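Local coordinates for particle-associated lyase (Acinetobacter bacteriophage AP22, PDB 4Y9V), which probably cleaves the capsular polysaccharide of Acinetobacter baumannii as a lyase, serving as the trimeric tailspike of the phage, at residues A[480-486]-A[510-514]; A[408-412]-A[442-447]; A[533-539]-A[602-608]; A[598-602]-A[614-618]. All coordinates share one frame. Residues are numbered along the deposited sequence.

Contact 1. Residues A[480-486]-A[510-514]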
loop_
_atom_site.group_PDB
_atom_site.type_symbol
_atom_site.label_atom_id
_atom_site.label_comp_id
_atom_site.label_asym_id
_atom_site.label_seq_id
_atom_site.Cartn_x
_atom_site.Cartn_y
_atom_site.Cartn_z
ATOM N N GLY A 480 40.079 0.025 -9.274
ATOM C CA GLY A 480 41.241 -0.792 -9.006
ATOM C C GLY A 480 41.902 -0.565 -7.683
ATOM O O GLY A 480 42.896 -1.240 -7.382
ATOM N N ARG A 481 41.386 0.316 -6.847
ATOM C CA ARG A 481 41.937 0.521 -5.509
ATOM C C ARG A 481 41.487 -0.591 -4.608
ATOM O O ARG A 481 42.262 -1.492 -4.282
ATOM C CB ARG A 481 41.576 1.923 -4.997
ATOM C CG ARG A 481 42.070 2.172 -3.576
ATOM C CD ARG A 481 41.678 3.533 -3.040
ATOM N NE ARG A 481 40.227 3.586 -2.814
ATOM C CZ ARG A 481 39.648 4.445 -1.962
ATOM N NH1 ARG A 481 40.374 5.328 -1.298
ATOM N NH2 ARG A 481 38.322 4.345 -1.775
ATOM N N TYR A 482 40.182 -0.606 -4.222
ATOM C CA TYR A 482 39.602 -1.708 -3.503
ATOM C C TYR A 482 38.490 -2.296 -4.351
ATOM O O TYR A 482 37.841 -1.625 -5.147
ATOM C CB TYR A 482 38.982 -1.254 -2.140
ATOM C CG TYR A 482 39.976 -0.546 -1.272
ATOM C CD1 TYR A 482 41.094 -1.199 -0.771
ATOM C CD2 TYR A 482 39.860 0.811 -0.955
ATOM C CE1 TYR A 482 42.042 -0.565 0.018
ATOM C CE2 TYR A 482 40.786 1.483 -0.196
ATOM C CZ TYR A 482 41.880 0.789 0.283
ATOM O OH TYR A 482 42.871 1.372 1.049
ATOM N N THR A 483 38.204 -3.584 -4.088
ATOM C CA THR A 483 36.934 -4.175 -4.516
ATOM C C THR A 483 35.884 -3.815 -3.480
ATOM O O THR A 483 36.095 -4.014 -2.273
ATOM C CB THR A 483 37.089 -5.696 -4.638
ATOM O OG1 THR A 483 37.967 -5.922 -5.753
ATOM C CG2 THR A 483 35.779 -6.363 -4.894
ATOM N N VAL A 484 34.744 -3.296 -3.939
ATOM C CA VAL A 484 33.570 -3.165 -3.067
ATOM C C VAL A 484 32.914 -4.539 -3.034
ATOM O O VAL A 484 32.505 -5.014 -4.094
ATOM C CB VAL A 484 32.596 -2.102 -3.575
ATOM C CG1 VAL A 484 31.349 -2.106 -2.725
ATOM C CG2 VAL A 484 33.275 -0.725 -3.583
ATOM N N PRO A 485 32.836 -5.225 -1.898
ATOM C CA PRO A 485 32.196 -6.554 -1.891
ATOM C C PRO A 485 30.758 -6.438 -2.309
ATOM O O PRO A 485 30.025 -5.562 -1.833
ATOM C CB PRO A 485 32.319 -6.988 -0.425
ATOM C CG PRO A 485 33.467 -6.176 0.150
ATOM C CD PRO A 485 33.293 -4.833 -0.536
ATOM N N ILE A 486 30.316 -7.361 -3.192
ATOM C CA ILE A 486 28.960 -7.437 -3.689
ATOM C C ILE A 486 28.484 -8.845 -3.457
ATOM O O ILE A 486 29.162 -9.805 -3.864
ATOM C CB ILE A 486 28.882 -7.051 -5.187
ATOM C CG1 ILE A 486 29.285 -5.582 -5.390
ATOM C CG2 ILE A 486 27.534 -7.382 -5.777
ATOM C CD1 ILE A 486 29.605 -5.253 -6.817
ATOM N N GLN A 510 35.791 -3.748 -12.040
ATOM C CA GLN A 510 36.407 -4.684 -11.093
ATOM C C GLN A 510 35.405 -5.244 -10.087
ATOM O O GLN A 510 35.369 -6.467 -9.861
ATOM C CB GLN A 510 37.566 -4.006 -10.377
ATOM C CG GLN A 510 38.206 -4.891 -9.330
ATOM C CD GLN A 510 39.523 -4.360 -8.816
ATOM O OE1 GLN A 510 40.355 -3.925 -9.596
ATOM N NE2 GLN A 510 39.735 -4.404 -7.500
ATOM N N SER A 511 34.659 -4.376 -9.408
ATOM C CA SER A 511 33.820 -4.913 -8.333
ATOM C C SER A 511 32.666 -5.746 -8.857
ATOM O O SER A 511 32.325 -6.768 -8.234
ATOM C CB SER A 511 33.281 -3.774 -7.441
ATOM O OG SER A 511 34.356 -3.135 -6.748
ATOM N N THR A 512 32.026 -5.355 -9.955
ATOM C CA THR A 512 30.903 -6.124 -10.459
ATOM C C THR A 512 31.342 -7.434 -11.143
ATOM O O THR A 512 30.481 -8.312 -11.341
ATOM C CB THR A 512 30.001 -5.310 -11.394
ATOM O OG1 THR A 512 30.805 -4.865 -12.487
ATOM C CG2 THR A 512 29.341 -4.146 -10.685
ATOM N N LEU A 513 32.628 -7.573 -11.473
ATOM C CA LEU A 513 33.159 -8.762 -12.121
ATOM C C LEU A 513 33.961 -9.634 -11.166
ATOM O O LEU A 513 34.536 -10.664 -11.593
ATOM C CB LEU A 513 34.006 -8.344 -13.316
ATOM C CG LEU A 513 33.263 -7.646 -14.457
ATOM C CD1 LEU A 513 34.225 -7.133 -15.486
ATOM C CD2 LEU A 513 32.233 -8.583 -15.031
ATOM N N ALA A 514 34.054 -9.295 -9.903
ATOM C CA ALA A 514 34.884 -10.069 -8.982
ATOM C C ALA A 514 34.354 -11.467 -8.816
ATOM O O ALA A 514 33.168 -11.734 -8.977
ATOM C CB ALA A 514 34.971 -9.320 -7.636
HETATM O O HOH W 1 43.063 -3.937 -9.572
HETATM O O HOH W 2 42.181 -3.890 -5.943
HETATM O O HOH W 3 32.596 -7.382 -5.478
#
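The side chain of S511 points at segment 480-486 and lies against T483 and V484. Its OG accepts a hydrogen bond from the backbone N of V484 at 2.8 Å. The same hydroxyl is also hydrogen-bonded to E475 on strand 470-476, so S511 OG joins strand 470-476 and the loop after it. One residue earlier, Q510 reaches out with an extended side chain. Its NE2 donates to T483 OG1 at 2.9 Å, and its OE1 lies 3.3 Å from G480 CA. G480 has phi/psi of 89/2, where a CB would jam against the preceding carbonyl, so the backbone itself calls for glycine. The two segments are loops of the pectin lyase-like parallel beta-helix. Segment 480-486 leads into strand 486-496, and segment 510-514 follows that strand and precedes strand 518-531. The contact thus stacks loops of successive turns near the end of the solenoid. Water extends the polar pairing at two levels. Water 2 accepts from Q510 NE2 and donates to R481 O, each at 2.9 Å. Water 3 donates to V484 O at 2.7 Å and to S511 O at 2.8 Å. Deeper in, I486 CD1 packs 4.0 Å from S511 CB and 4.0 Å from T512 CG2. V474 of strand 470-476 touches both V484 and I486. T483 CG2 meets A514 CB at 4.1 Å.

Contact 2. Residues A[408-412]-A[442-447]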
loop_
_atom_site.group_PDB
_atom_site.type_symbol
_atom_site.label_atom_id
_atom_site.label_comp_id
_atom_site.label_asym_id
_atom_site.label_seq_id
_atom_site.Cartn_x
_atom_site.Cartn_y
_atom_site.Cartn_z
ATOM N N ILE A 408 26.601 6.912 -1.667
ATOM C CA ILE A 408 28.025 7.101 -1.433
ATOM C C ILE A 408 28.335 6.559 -0.045
ATOM O O ILE A 408 27.786 6.969 0.949
ATOM C CB ILE A 408 28.426 8.586 -1.483
ATOM C CG1 ILE A 408 28.009 9.235 -2.802
ATOM C CG2 ILE A 408 29.904 8.714 -1.170
ATOM C CD1 ILE A 408 28.740 8.769 -4.024
ATOM N N ILE A 409 29.248 5.565 -0.025
ATOM C CA ILE A 409 29.649 4.919 1.221
ATOM C C ILE A 409 30.926 5.571 1.697
ATOM O O ILE A 409 32.013 5.350 1.140
ATOM C CB ILE A 409 29.808 3.405 1.017
ATOM C CG1 ILE A 409 28.474 2.787 0.580
ATOM C CG2 ILE A 409 30.310 2.752 2.280
ATOM C CD1 ILE A 409 28.581 1.344 0.117
ATOM N N GLU A 410 30.852 6.396 2.743
ATOM C CA GLU A 410 32.024 7.079 3.261
ATOM C C GLU A 410 32.535 6.506 4.575
ATOM O O GLU A 410 33.591 6.898 5.069
ATOM C CB GLU A 410 31.735 8.549 3.513
ATOM C CG GLU A 410 31.233 9.398 2.430
ATOM C CD GLU A 410 30.644 10.776 2.802
ATOM O OE1 GLU A 410 30.296 11.037 3.998
ATOM O OE2 GLU A 410 30.488 11.482 1.799
ATOM N N LYS A 411 31.781 5.568 5.153
ATOM C CA LYS A 411 32.103 4.935 6.424
ATOM C C LYS A 411 31.808 3.453 6.299
ATOM O O LYS A 411 30.944 3.062 5.516
ATOM C CB LYS A 411 31.250 5.531 7.556
ATOM C CG LYS A 411 31.404 6.991 7.775
ATOM C CD LYS A 411 32.723 7.426 8.289
ATOM C CE LYS A 411 32.748 8.898 8.626
ATOM N NZ LYS A 411 34.065 9.343 9.165
ATOM N N GLN A 412 32.433 2.643 7.115
ATOM C CA GLN A 412 32.071 1.247 7.168
ATOM C C GLN A 412 30.584 1.123 7.448
ATOM O O GLN A 412 30.026 1.782 8.330
ATOM C CB GLN A 412 32.874 0.509 8.234
ATOM C CG GLN A 412 34.359 0.397 7.949
ATOM C CD GLN A 412 34.684 -0.582 6.837
ATOM O OE1 GLN A 412 33.863 -1.403 6.406
ATOM N NE2 GLN A 412 35.911 -0.504 6.378
ATOM N N SER A 442 33.385 6.084 -1.278
ATOM C CA SER A 442 34.118 7.336 -1.314
ATOM C C SER A 442 35.630 7.083 -1.315
ATOM O O SER A 442 36.125 6.235 -0.601
ATOM C CB SER A 442 33.784 8.125 -0.045
ATOM O OG SER A 442 34.501 9.332 -0.047
ATOM N N ASN A 443 36.345 7.946 -2.041
ATOM C CA ASN A 443 37.802 7.921 -1.909
ATOM C C ASN A 443 38.242 8.253 -0.505
ATOM O O ASN A 443 39.354 7.834 -0.099
ATOM C CB ASN A 443 38.456 8.846 -2.942
ATOM C CG ASN A 443 38.500 8.158 -4.288
ATOM O OD1 ASN A 443 38.840 6.959 -4.353
ATOM N ND2 ASN A 443 38.213 8.823 -5.364
ATOM N N ALA A 444 37.428 8.941 0.295
ATOM C CA ALA A 444 37.804 9.273 1.679
ATOM C C ALA A 444 37.773 8.057 2.576
ATOM O O ALA A 444 38.306 8.147 3.669
ATOM C CB ALA A 444 36.868 10.368 2.194
ATOM N N LEU A 445 37.125 6.947 2.203
ATOM C CA LEU A 445 37.151 5.728 2.964
ATOM C C LEU A 445 38.328 4.908 2.394
ATOM O O LEU A 445 38.179 4.184 1.403
ATOM C CB LEU A 445 35.836 4.959 2.896
ATOM C CG LEU A 445 35.813 3.691 3.738
ATOM C CD1 LEU A 445 36.056 3.967 5.227
ATOM C CD2 LEU A 445 34.480 2.996 3.575
ATOM N N ASN A 446 39.502 5.108 2.943
ATOM C CA ASN A 446 40.740 4.555 2.367
ATOM C C ASN A 446 41.061 3.232 3.062
ATOM O O ASN A 446 42.121 3.047 3.669
ATOM C CB ASN A 446 41.890 5.535 2.448
ATOM C CG ASN A 446 43.094 5.038 1.630
ATOM O OD1 ASN A 446 43.069 4.106 0.809
ATOM N ND2 ASN A 446 44.203 5.678 1.969
ATOM N N GLU A 447 40.129 2.288 2.954
ATOM C CA GLU A 447 40.240 0.924 3.461
ATOM C C GLU A 447 39.149 0.098 2.794
ATOM O O GLU A 447 38.156 0.644 2.342
ATOM C CB GLU A 447 40.180 0.850 4.956
ATOM C CG GLU A 447 38.872 1.332 5.505
ATOM C CD GLU A 447 38.866 1.443 6.993
ATOM O OE1 GLU A 447 39.902 1.746 7.595
ATOM O OE2 GLU A 447 37.815 1.238 7.618
HETATM O O HOH W 4 32.827 11.372 -0.736
#
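Two turns start at the same residue, S442. One is a type I beta turn to L445, closed by L445 N to S442 O at 3.1 Å. The other is an ST turn, in which S442 OG accepts from A444 N at 3.0 Å. S442 N donates to I409 O at 2.9 Å, with an angle of 172°, just where the strand pairing gives way to loops. The segments belong to successive coils of the pectin lyase-like beta-helix. Strand 405-409 runs parallel to strand 435-441, and I409 is also backbone-bonded to R440, so the bond to S442 carries the ladder one step further. The turn brings L445 round to face segment 408-412. Its side chain packs mainly on backbone: L445 CB is 3.7 Å from E410 O, and L445 CD2 is 3.8 Å from K411 C. The CG2 of I409 lies 4.4 Å from L445 CD2. S442 CB lies 3.8 Å from E410 CG and 4.1 Å from I408 CG2. Y165 binds the backbone N of E410, and R481 binds the carbonyls of S442 and N443. At the far end Q412 turns back with chi1 and chi2 both m. Q412 NE2 also bonds to A448 O and Q412 OE1 to T450 N, both further along the loop that holds E447. Q412 NE2 donates to E447 OE2 at 2.9 Å and 172°, a nearly straight bond to the carboxylate.

Contact 3. Residues A[533-539]-A[602-608]. Unlike the reference sequence in segment 602-608: I602 (reference Val).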
loop_
_atom_site.group_PDB
_atom_site.type_symbol
_atom_site.label_atom_id
_atom_site.label_comp_id
_atom_site.label_asym_id
_atom_site.label_seq_id
_atom_site.Cartn_x
_atom_site.Cartn_y
_atom_site.Cartn_z
ATOM N N ALA A 533 23.739 -21.124 -48.748
ATOM C CA ALA A 533 24.231 -20.954 -50.106
ATOM C C ALA A 533 24.971 -22.215 -50.526
ATOM O O ALA A 533 25.514 -22.979 -49.702
ATOM C CB ALA A 533 25.204 -19.789 -50.154
ATOM N N VAL A 534 25.002 -22.444 -51.844
ATOM C CA VAL A 534 25.715 -23.601 -52.406
ATOM C C VAL A 534 27.148 -23.590 -51.893
ATOM O O VAL A 534 27.836 -22.542 -51.880
ATOM C CB VAL A 534 25.659 -23.574 -53.951
ATOM C CG1 VAL A 534 26.489 -24.711 -54.533
ATOM C CG2 VAL A 534 24.227 -23.702 -54.429
ATOM N N ASN A 535 27.583 -24.750 -51.454
ATOM C CA ASN A 535 28.924 -25.012 -50.934
ATOM C C ASN A 535 29.112 -24.570 -49.494
ATOM O O ASN A 535 30.204 -24.778 -48.928
ATOM C CB ASN A 535 30.074 -24.515 -51.827
ATOM C CG ASN A 535 30.047 -25.162 -53.176
ATOM O OD1 ASN A 535 29.770 -26.378 -53.280
ATOM N ND2 ASN A 535 30.311 -24.380 -54.210
ATOM N N ASN A 536 28.071 -24.029 -48.823
ATOM C CA ASN A 536 28.276 -23.706 -47.414
ATOM C C ASN A 536 28.615 -24.984 -46.616
ATOM O O ASN A 536 27.955 -26.008 -46.717
ATOM C CB ASN A 536 26.999 -23.156 -46.789
ATOM C CG ASN A 536 26.693 -21.665 -46.941
ATOM O OD1 ASN A 536 25.590 -21.260 -46.527
ATOM N ND2 ASN A 536 27.566 -20.870 -47.455
ATOM N N THR A 537 29.585 -24.811 -45.714
ATOM C CA THR A 537 29.885 -25.773 -44.668
ATOM C C THR A 537 29.391 -25.270 -43.315
ATOM O O THR A 537 29.282 -26.044 -42.358
ATOM C CB THR A 537 31.375 -26.103 -44.649
ATOM O OG1 THR A 537 32.083 -24.851 -44.519
ATOM C CG2 THR A 537 31.800 -26.840 -45.927
ATOM N N ALA A 538 29.098 -23.980 -43.220
ATOM C CA ALA A 538 28.343 -23.352 -42.130
ATOM C C ALA A 538 27.393 -22.366 -42.781
ATOM O O ALA A 538 27.714 -21.803 -43.844
ATOM C CB ALA A 538 29.270 -22.677 -41.154
ATOM N N THR A 539 26.268 -22.090 -42.128
ATOM C CA THR A 539 25.387 -21.002 -42.516
ATOM C C THR A 539 25.181 -20.143 -41.261
ATOM O O THR A 539 24.585 -20.618 -40.298
ATOM C CB THR A 539 24.078 -21.471 -43.093
ATOM O OG1 THR A 539 24.316 -22.304 -44.276
ATOM C CG2 THR A 539 23.153 -20.340 -43.426
ATOM N N ILE A 602 24.388 -22.570 -38.199
ATOM C CA ILE A 602 24.343 -23.996 -38.430
ATOM C C ILE A 602 25.700 -24.459 -38.931
ATOM O O ILE A 602 26.293 -23.829 -39.818
ATOM C CB ILE A 602 23.295 -24.316 -39.574
ATOM C CG1 ILE A 602 21.906 -24.014 -39.107
ATOM C CG2 ILE A 602 23.448 -25.750 -40.060
ATOM C CD1 ILE A 602 21.773 -24.665 -37.790
ATOM N N LEU A 603 26.152 -25.585 -38.390
ATOM C CA LEU A 603 27.292 -26.338 -38.931
ATOM C C LEU A 603 26.709 -27.548 -39.685
ATOM O O LEU A 603 25.935 -28.327 -39.113
ATOM C CB LEU A 603 28.238 -26.785 -37.851
ATOM C CG LEU A 603 28.906 -25.660 -37.045
ATOM C CD1 LEU A 603 29.766 -26.219 -35.951
ATOM C CD2 LEU A 603 29.727 -24.749 -37.914
ATOM N N TRP A 604 27.068 -27.689 -40.944
ATOM C CA TRP A 604 26.561 -28.763 -41.783
ATOM C C TRP A 604 27.459 -29.990 -41.708
ATOM O O TRP A 604 28.704 -29.848 -41.746
ATOM C CB TRP A 604 26.466 -28.301 -43.261
ATOM C CG TRP A 604 25.553 -27.138 -43.439
ATOM C CD1 TRP A 604 25.912 -25.849 -43.689
ATOM C CD2 TRP A 604 24.110 -27.163 -43.380
ATOM N NE1 TRP A 604 24.784 -25.047 -43.784
ATOM C CE2 TRP A 604 23.684 -25.832 -43.589
ATOM C CE3 TRP A 604 23.170 -28.147 -43.153
ATOM C CZ2 TRP A 604 22.322 -25.478 -43.582
ATOM C CZ3 TRP A 604 21.813 -27.818 -43.142
ATOM C CH2 TRP A 604 21.423 -26.477 -43.358
ATOM N N ASN A 605 26.885 -31.165 -41.704
ATOM C CA ASN A 605 27.673 -32.395 -41.841
ATOM C C ASN A 605 28.017 -32.731 -43.277
ATOM O O ASN A 605 28.905 -33.549 -43.500
ATOM C CB ASN A 605 26.990 -33.583 -41.133
ATOM C CG ASN A 605 25.612 -33.896 -41.687
ATOM O OD1 ASN A 605 24.878 -33.017 -42.137
ATOM N ND2 ASN A 605 25.247 -35.175 -41.617
ATOM N N LYS A 606 27.383 -32.157 -44.266
ATOM C CA LYS A 606 27.896 -32.281 -45.644
ATOM C C LYS A 606 27.416 -30.983 -46.295
ATOM O O LYS A 606 26.305 -30.477 -46.093
ATOM C CB LYS A 606 27.506 -33.560 -46.366
ATOM C CG LYS A 606 26.035 -33.718 -46.563
ATOM C CD LYS A 606 25.734 -34.656 -47.703
ATOM C CE LYS A 606 24.410 -35.337 -47.747
ATOM N NZ LYS A 606 24.306 -36.412 -48.800
ATOM N N LYS A 607 28.329 -30.466 -47.112
ATOM C CA LYS A 607 28.228 -29.134 -47.645
ATOM C C LYS A 607 26.949 -29.008 -48.471
ATOM O O LYS A 607 26.478 -29.939 -49.135
ATOM C CB LYS A 607 29.448 -28.714 -48.450
ATOM C CG LYS A 607 29.607 -29.147 -49.816
ATOM C CD LYS A 607 30.903 -28.625 -50.442
ATOM C CE LYS A 607 31.113 -29.369 -51.781
ATOM N NZ LYS A 607 32.322 -28.830 -52.413
ATOM N N VAL A 608 26.383 -27.808 -48.444
ATOM C CA VAL A 608 25.106 -27.549 -49.041
ATOM C C VAL A 608 25.160 -27.634 -50.562
ATOM O O VAL A 608 26.074 -27.118 -51.196
ATOM C CB VAL A 608 24.583 -26.153 -48.603
ATOM C CG1 VAL A 608 23.390 -25.680 -49.328
ATOM C CG2 VAL A 608 24.297 -26.201 -47.068
HETATM O O HOH W 5 27.721 -28.194 -53.174
HETATM O O HOH W 6 31.267 -27.926 -54.875
HETATM O O HOH W 7 30.539 -28.020 -40.756
#
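I602, which is Val in the reference sequence, makes both bonds of an antiparallel hydrogen-bonded pair with T539. I602 N to T539 O and T539 N to I602 O are each 2.9 Å. L603 follows as a non-hydrogen-bonded pair with A538, CA to CA 4.5 Å, and its CD2 lies 3.9 Å from A538 CB. W604 N donates to T537 O at 3.1 Å. Its indole NE1 donates to T539 OG1 at 2.8 Å, and T539 OG1 in turn donates to N536 OD1. These pairs join strands 538-545 and 597-604 of the Ig-like, C-terminal domain of the tailspike. The chain then loops through N605 and K606, which meet the other subunits; N605 packs on N605 of both. K607 returns, and its CB packs 3.9 Å from T537 CG2. Water 6 links K607 NZ to N535 OD1. V608 N donates to N536 O at 2.9 Å, and V608 O accepts from N535 N at 2.8 Å, against the type II turn of A533 to N536.

Contact 4. Residues A[598-602]-A[614-618]. Unlike the reference sequence in segment 598-602: I602 (reference Val). With SO4 (sulfate ion), chain L.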
loop_
_atom_site.group_PDB
_atom_site.type_symbol
_atom_site.label_atom_id
_atom_site.label_comp_id
_atom_site.label_asym_id
_atom_site.label_seq_id
_atom_site.Cartn_x
_atom_site.Cartn_y
_atom_site.Cartn_z
ATOM N N VAL A 598 25.512 -12.016 -29.887
ATOM C CA VAL A 598 25.423 -13.451 -30.150
ATOM C C VAL A 598 25.470 -13.665 -31.656
ATOM O O VAL A 598 25.287 -12.699 -32.425
ATOM C CB VAL A 598 24.178 -14.102 -29.532
ATOM C CG1 VAL A 598 24.168 -13.910 -28.003
ATOM C CG2 VAL A 598 22.887 -13.580 -30.129
ATOM N N ARG A 599 25.656 -14.887 -32.101
ATOM C CA ARG A 599 25.712 -15.157 -33.540
ATOM C C ARG A 599 25.309 -16.575 -33.828
ATOM O O ARG A 599 26.151 -17.481 -34.031
ATOM C CB ARG A 599 27.093 -14.827 -34.137
ATOM C CG ARG A 599 27.016 -14.803 -35.663
ATOM C CD ARG A 599 28.399 -14.519 -36.293
ATOM N NE ARG A 599 28.216 -14.358 -37.722
ATOM C CZ ARG A 599 29.213 -14.102 -38.571
ATOM N NH1 ARG A 599 30.452 -14.071 -38.168
ATOM N NH2 ARG A 599 28.922 -13.893 -39.829
ATOM N N PRO A 600 23.998 -16.851 -33.889
ATOM C CA PRO A 600 23.538 -18.204 -34.198
ATOM C C PRO A 600 24.024 -18.653 -35.586
ATOM O O PRO A 600 24.135 -17.853 -36.500
ATOM C CB PRO A 600 22.014 -18.020 -34.210
ATOM C CG PRO A 600 21.741 -16.784 -33.528
ATOM C CD PRO A 600 22.887 -15.905 -33.673
ATOM N N ALA A 601 24.262 -19.957 -35.681
ATOM C CA ALA A 601 24.701 -20.552 -36.946
ATOM C C ALA A 601 24.300 -22.010 -36.987
ATOM O O ALA A 601 23.994 -22.623 -35.971
ATOM C CB ALA A 601 26.224 -20.404 -37.082
ATOM N N ILE A 602 24.388 -22.570 -38.199
ATOM C CA ILE A 602 24.343 -23.996 -38.430
ATOM C C ILE A 602 25.700 -24.459 -38.931
ATOM O O ILE A 602 26.293 -23.829 -39.818
ATOM C CB ILE A 602 23.295 -24.316 -39.574
ATOM C CG1 ILE A 602 21.906 -24.014 -39.107
ATOM C CG2 ILE A 602 23.448 -25.750 -40.060
ATOM C CD1 ILE A 602 21.773 -24.665 -37.790
ATOM N N PHE A 614 15.358 -20.777 -43.605
ATOM C CA PHE A 614 14.828 -21.328 -42.356
ATOM C C PHE A 614 15.191 -20.388 -41.226
ATOM O O PHE A 614 15.915 -19.411 -41.422
ATOM C CB PHE A 614 15.306 -22.773 -42.155
ATOM C CG PHE A 614 16.840 -22.885 -42.160
ATOM C CD1 PHE A 614 17.544 -22.743 -40.991
ATOM C CD2 PHE A 614 17.503 -23.128 -43.340
ATOM C CE1 PHE A 614 18.935 -22.822 -41.014
ATOM C CE2 PHE A 614 18.882 -23.212 -43.364
ATOM C CZ PHE A 614 19.597 -23.060 -42.192
ATOM N N ASN A 615 14.699 -20.692 -40.036
ATOM C CA ASN A 615 14.952 -19.849 -38.863
ATOM C C ASN A 615 16.036 -20.401 -37.954
ATOM O O ASN A 615 16.120 -21.610 -37.699
ATOM C CB ASN A 615 13.672 -19.724 -38.046
ATOM C CG ASN A 615 12.674 -18.766 -38.659
ATOM O OD1 ASN A 615 13.051 -17.759 -39.252
ATOM N ND2 ASN A 615 11.393 -19.099 -38.469
ATOM N N LEU A 616 16.796 -19.467 -37.395
ATOM C CA LEU A 616 17.613 -19.689 -36.222
ATOM C C LEU A 616 17.002 -18.874 -35.073
ATOM O O LEU A 616 16.584 -17.750 -35.252
ATOM C CB LEU A 616 19.080 -19.314 -36.438
ATOM C CG LEU A 616 19.809 -20.242 -37.379
ATOM C CD1 LEU A 616 21.140 -19.699 -37.799
ATOM C CD2 LEU A 616 20.073 -21.580 -36.629
ATOM N N TYR A 617 16.988 -19.485 -33.900
ATOM C CA TYR A 617 16.460 -18.887 -32.688
ATOM C C TYR A 617 17.566 -18.820 -31.661
ATOM O O TYR A 617 18.460 -19.676 -31.622
ATOM C CB TYR A 617 15.304 -19.707 -32.138
ATOM C CG TYR A 617 14.162 -19.854 -33.090
ATOM C CD1 TYR A 617 13.193 -18.869 -33.173
ATOM C CD2 TYR A 617 14.021 -20.977 -33.911
ATOM C CE1 TYR A 617 12.113 -18.982 -34.041
ATOM C CE2 TYR A 617 12.940 -21.108 -34.763
ATOM C CZ TYR A 617 11.965 -20.126 -34.820
ATOM O OH TYR A 617 10.908 -20.315 -35.656
ATOM N N TRP A 618 17.481 -17.839 -30.758
ATOM C CA TRP A 618 18.475 -17.681 -29.731
ATOM C C TRP A 618 17.822 -17.144 -28.457
ATOM O O TRP A 618 16.807 -16.446 -28.502
ATOM C CB TRP A 618 19.640 -16.748 -30.196
ATOM C CG TRP A 618 19.140 -15.369 -30.543
ATOM C CD1 TRP A 618 18.628 -14.935 -31.734
ATOM C CD2 TRP A 618 19.017 -14.276 -29.639
ATOM N NE1 TRP A 618 18.208 -13.644 -31.651
ATOM C CE2 TRP A 618 18.447 -13.207 -30.351
ATOM C CE3 TRP A 618 19.348 -14.056 -28.280
ATOM C CZ2 TRP A 618 18.186 -11.959 -29.764
ATOM C CZ3 TRP A 618 19.075 -12.838 -27.714
ATOM C CH2 TRP A 618 18.519 -11.791 -28.445
HETATM S S SO4 L . 29.423 -15.008 -43.378
HETATM O O1 SO4 L . 30.064 -15.291 -44.695
HETATM O O2 SO4 L . 28.991 -16.288 -42.747
HETATM O O3 SO4 L . 28.211 -14.152 -43.611
HETATM O O4 SO4 L . 30.404 -14.264 -42.498
#
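The two strands do not pair by backbone. Their axes approach to 7.2 Å, and their N-to-C directions differ by 138°, so they face each other roughly antiparallel, as in a beta-sandwich. Side chains fill the gap. V598, P600 and I602 point inward from one strand, and F614, L616 and W618 from the other. V598 CG2 lies over one face of the W618 ring, 4.0 Å from CD2. P600 fits between two partners, with CB 3.9 Å from L616 CB and CG 3.9 Å from W618 CB. I602 differs from the reference Val. Its CD1 meets L616 CD2 at 3.7 Å, and its CG1 meets the edge of the F614 ring at CE1, also 3.7 Å. R599 points away. Its NH2 binds O4 of a sulfate at 3.1 Å, probably from the crystallisation liquor, and R540 binds the same ion. The contact is a buried part of the interior of the Ig-like domain. Strand 597-604 lies between strands 538-545 and 586-594, while strand 613-623 pairs with strands 518-531 and 555-561.

In the fold
From the N terminus, the chain passes the helices, the first coils and the inserted Ig-like domain. Contact 2 then comes within the beta-helix and closes a 29-residue loop between successive coils. Contact 1 follows in series and closes a 23-residue loop, one of the last before the C-terminal domain. Contacts 1 and 2 touch: R481 NH1 lies 3.0 Å from N443 O, and Y482 OH lies 2.8 Å from N446 OD1. Contacts 3 and 4, in the C-terminal Ig-like domain, span 62 and 11 intervening residues. Their segments alternate along the chain, so they cross, and they share I602 on strand 597-604. Contact 3 works within one sheet; contact 4 joins that sheet to the facing one.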